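Local coordinates for protein DNA-binding transcriptional repressor YiaJ (Escherichia coli, PDB 1YSQ) that represses transcription of the yiaKLMNOPQRS operon, which may serve the use of 2,3-diketo-L-gulonate, and is represented here by its IclR-type C-terminal domain, at residues 39-44 / 58-63. Numbering follows the deposited sequence.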
loop_
_atom_site.group_PDB
_atom_site.type_symbol
_atom_site.label_atom_id
_atom_site.label_comp_id
_atom_site.label_asym_id
_atom_site.label_seq_id
_atom_site.Cartn_x
_atom_site.Cartn_y
_atom_site.Cartn_z
ATOM N N ALA A 39 3.490 -0.284 -8.690
ATOM C CA ALA A 39 3.226 0.898 -7.876
ATOM C C ALA A 39 4.501 1.756 -7.921
ATOM O O ALA A 39 5.607 1.213 -7.999
ATOM C CB ALA A 39 2.885 0.490 -6.412
ATOM N N ILE A 40 4.349 3.080 -7.923
ATOM C CA ILE A 40 5.502 3.977 -7.805
ATOM C C ILE A 40 5.455 4.625 -6.444
ATOM O O ILE A 40 4.461 5.272 -6.088
ATOM C CB ILE A 40 5.526 5.081 -8.882
ATOM C CG1 ILE A 40 5.387 4.487 -10.286
ATOM C CG2 ILE A 40 6.853 5.910 -8.763
ATOM C CD1 ILE A 40 5.389 5.571 -11.388
ATOM N N LEU A 41 6.538 4.472 -5.689
ATOM C CA LEU A 41 6.635 5.143 -4.395
ATOM C C LEU A 41 6.947 6.616 -4.597
ATOM O O LEU A 41 8.099 6.970 -4.844
ATOM C CB LEU A 41 7.681 4.472 -3.491
ATOM C CG LEU A 41 7.645 4.916 -2.026
ATOM C CD1 LEU A 41 6.226 4.714 -1.451
ATOM C CD2 LEU A 41 8.655 4.126 -1.208
ATOM N N ILE A 42 5.928 7.470 -4.501
ATOM C CA ILE A 42 6.144 8.901 -4.763
ATOM C C ILE A 42 6.471 9.715 -3.524
ATOM O O ILE A 42 6.910 10.861 -3.630
ATOM C CB ILE A 42 4.964 9.513 -5.563
ATOM C CG1 ILE A 42 3.647 9.443 -4.761
ATOM C CG2 ILE A 42 4.858 8.816 -6.942
ATOM C CD1 ILE A 42 2.479 10.208 -5.411
ATOM N N TYR A 43 6.280 9.125 -2.349
ATOM C CA TYR A 43 6.456 9.855 -1.110
ATOM C C TYR A 43 6.651 8.839 0.006
ATOM O O TYR A 43 5.967 7.805 0.053
ATOM C CB TYR A 43 5.217 10.722 -0.900
ATOM C CG TYR A 43 5.134 11.528 0.360
ATOM C CD1 TYR A 43 5.316 12.902 0.333
ATOM C CD2 TYR A 43 4.791 10.931 1.574
ATOM C CE1 TYR A 43 5.193 13.667 1.487
ATOM C CE2 TYR A 43 4.666 11.684 2.724
ATOM C CZ TYR A 43 4.863 13.049 2.673
ATOM O OH TYR A 43 4.720 13.804 3.816
ATOM N N LYS A 44 7.615 9.107 0.873
ATOM C CA LYS A 44 7.903 8.215 1.998
ATOM C C LYS A 44 8.384 8.999 3.225
ATOM O O LYS A 44 9.212 9.893 3.100
ATOM C CB LYS A 44 8.951 7.147 1.612
ATOM C CG LYS A 44 9.154 6.076 2.688
ATOM C CD LYS A 44 10.431 5.266 2.478
ATOM C CE LYS A 44 10.558 4.169 3.560
ATOM N NZ LYS A 44 11.973 3.587 3.653
ATOM N N ILE A 58 11.835 6.916 -2.434
ATOM C CA ILE A 58 11.048 7.678 -3.390
ATOM C C ILE A 58 11.567 7.408 -4.802
ATOM O O ILE A 58 12.774 7.500 -5.066
ATOM C CB ILE A 58 11.061 9.197 -3.030
ATOM C CG1 ILE A 58 10.322 9.420 -1.702
ATOM C CG2 ILE A 58 10.504 10.064 -4.194
ATOM C CD1 ILE A 58 10.531 10.835 -1.080
ATOM N N GLY A 59 10.649 7.036 -5.686
ATOM C CA GLY A 59 10.987 6.697 -7.058
ATOM C C GLY A 59 11.051 5.198 -7.287
ATOM O O GLY A 59 11.110 4.741 -8.432
ATOM N N GLN A 60 11.002 4.415 -6.209
ATOM C CA GLN A 60 11.030 2.961 -6.353
ATOM C C GLN A 60 9.799 2.451 -7.127
ATOM O O GLN A 60 8.686 2.956 -6.920
ATOM C CB GLN A 60 11.072 2.289 -4.989
ATOM C CG GLN A 60 11.220 0.766 -5.036
ATOM C CD GLN A 60 11.368 0.176 -3.648
ATOM O OE1 GLN A 60 10.866 0.740 -2.680
ATOM N NE2 GLN A 60 12.055 -0.952 -3.545
ATOM N N HIS A 61 10.011 1.449 -7.982
ATOM C CA HIS A 61 8.914 0.734 -8.645
ATOM C C HIS A 61 8.703 -0.595 -7.945
ATOM O O HIS A 61 9.612 -1.412 -7.840
ATOM C CB HIS A 61 9.208 0.491 -10.122
ATOM C CG HIS A 61 9.235 1.738 -10.954
ATOM N ND1 HIS A 61 9.228 1.701 -12.333
ATOM C CD2 HIS A 61 9.245 3.050 -10.613
ATOM C CE1 HIS A 61 9.239 2.936 -12.806
ATOM N NE2 HIS A 61 9.235 3.774 -11.784
ATOM N N MET A 62 7.484 -0.782 -7.450
ATOM C CA MET A 62 7.149 -1.887 -6.601
ATOM C C MET A 62 6.227 -2.859 -7.454
ATOM O O MET A 62 5.209 -2.401 -7.998
ATOM C CB MET A 62 6.585 -1.243 -5.266
ATOM C CG MET A 62 7.017 0.495 -4.844
ATOM S SD MET A 62 6.458 0.490 -3.220
ATOM C CE MET A 62 5.192 1.559 -3.405
ATOM N N PRO A 63 6.584 -4.152 -7.665
ATOM C CA PRO A 63 5.702 -5.045 -8.461
ATOM C C PRO A 63 4.335 -5.243 -7.790
ATOM O O PRO A 63 4.248 -5.286 -6.556
ATOM C CB PRO A 63 6.445 -6.389 -8.489
ATOM C CG PRO A 63 7.866 -6.067 -8.120
ATOM C CD PRO A 63 7.775 -4.878 -7.177
#
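Four backbone hydrogen bonds fasten residues 58-63 to strand 39-44. Ala39 and Met62 form an antiparallel hydrogen-bonded pair: Ala39 N meets Met62 O at 2.8 Å, and Met62 N returns to Ala39 O along a nearly straight N-H...O line (173°). Leu41 N then donates to Gln60 O, and Gly59 N reaches Leu41 O at 2.7 Å, almost along the C=O axis. Glycine suits this last position because its positive phi (101°) would jam a side chain against the preceding carbonyl oxygen. His61 CA-H also points at Ala39 O, a weak contact accompanying the Met62 bond to the same oxygen.

Side chains meet on both faces of the pairing. On that of Ala39 and Met62, flexible, apolar Met62 sets CE 3.8 Å from Leu41 CB and 3.9 Å from Ala39 CB; small Ala39 also touches Tyr73 of helix 68-75. On the other, beta-branched Ile40, well suited to a strand, lies beside His61, Ile40 CG1 4.1 Å from His61 CD2, while the imidazole stacks on His38.

In the loop, branched Ile58 spreads CG2 toward Ile42 O and CG1 against Lys44 N (3.7 Å), beside the classic beta bulge that Ile42 and Tyr43 form opposite Phe31.

Short strand 61-63 thus forms one edge of the antiparallel sheet within this chain, a GAF-like IclR effector-binding domain.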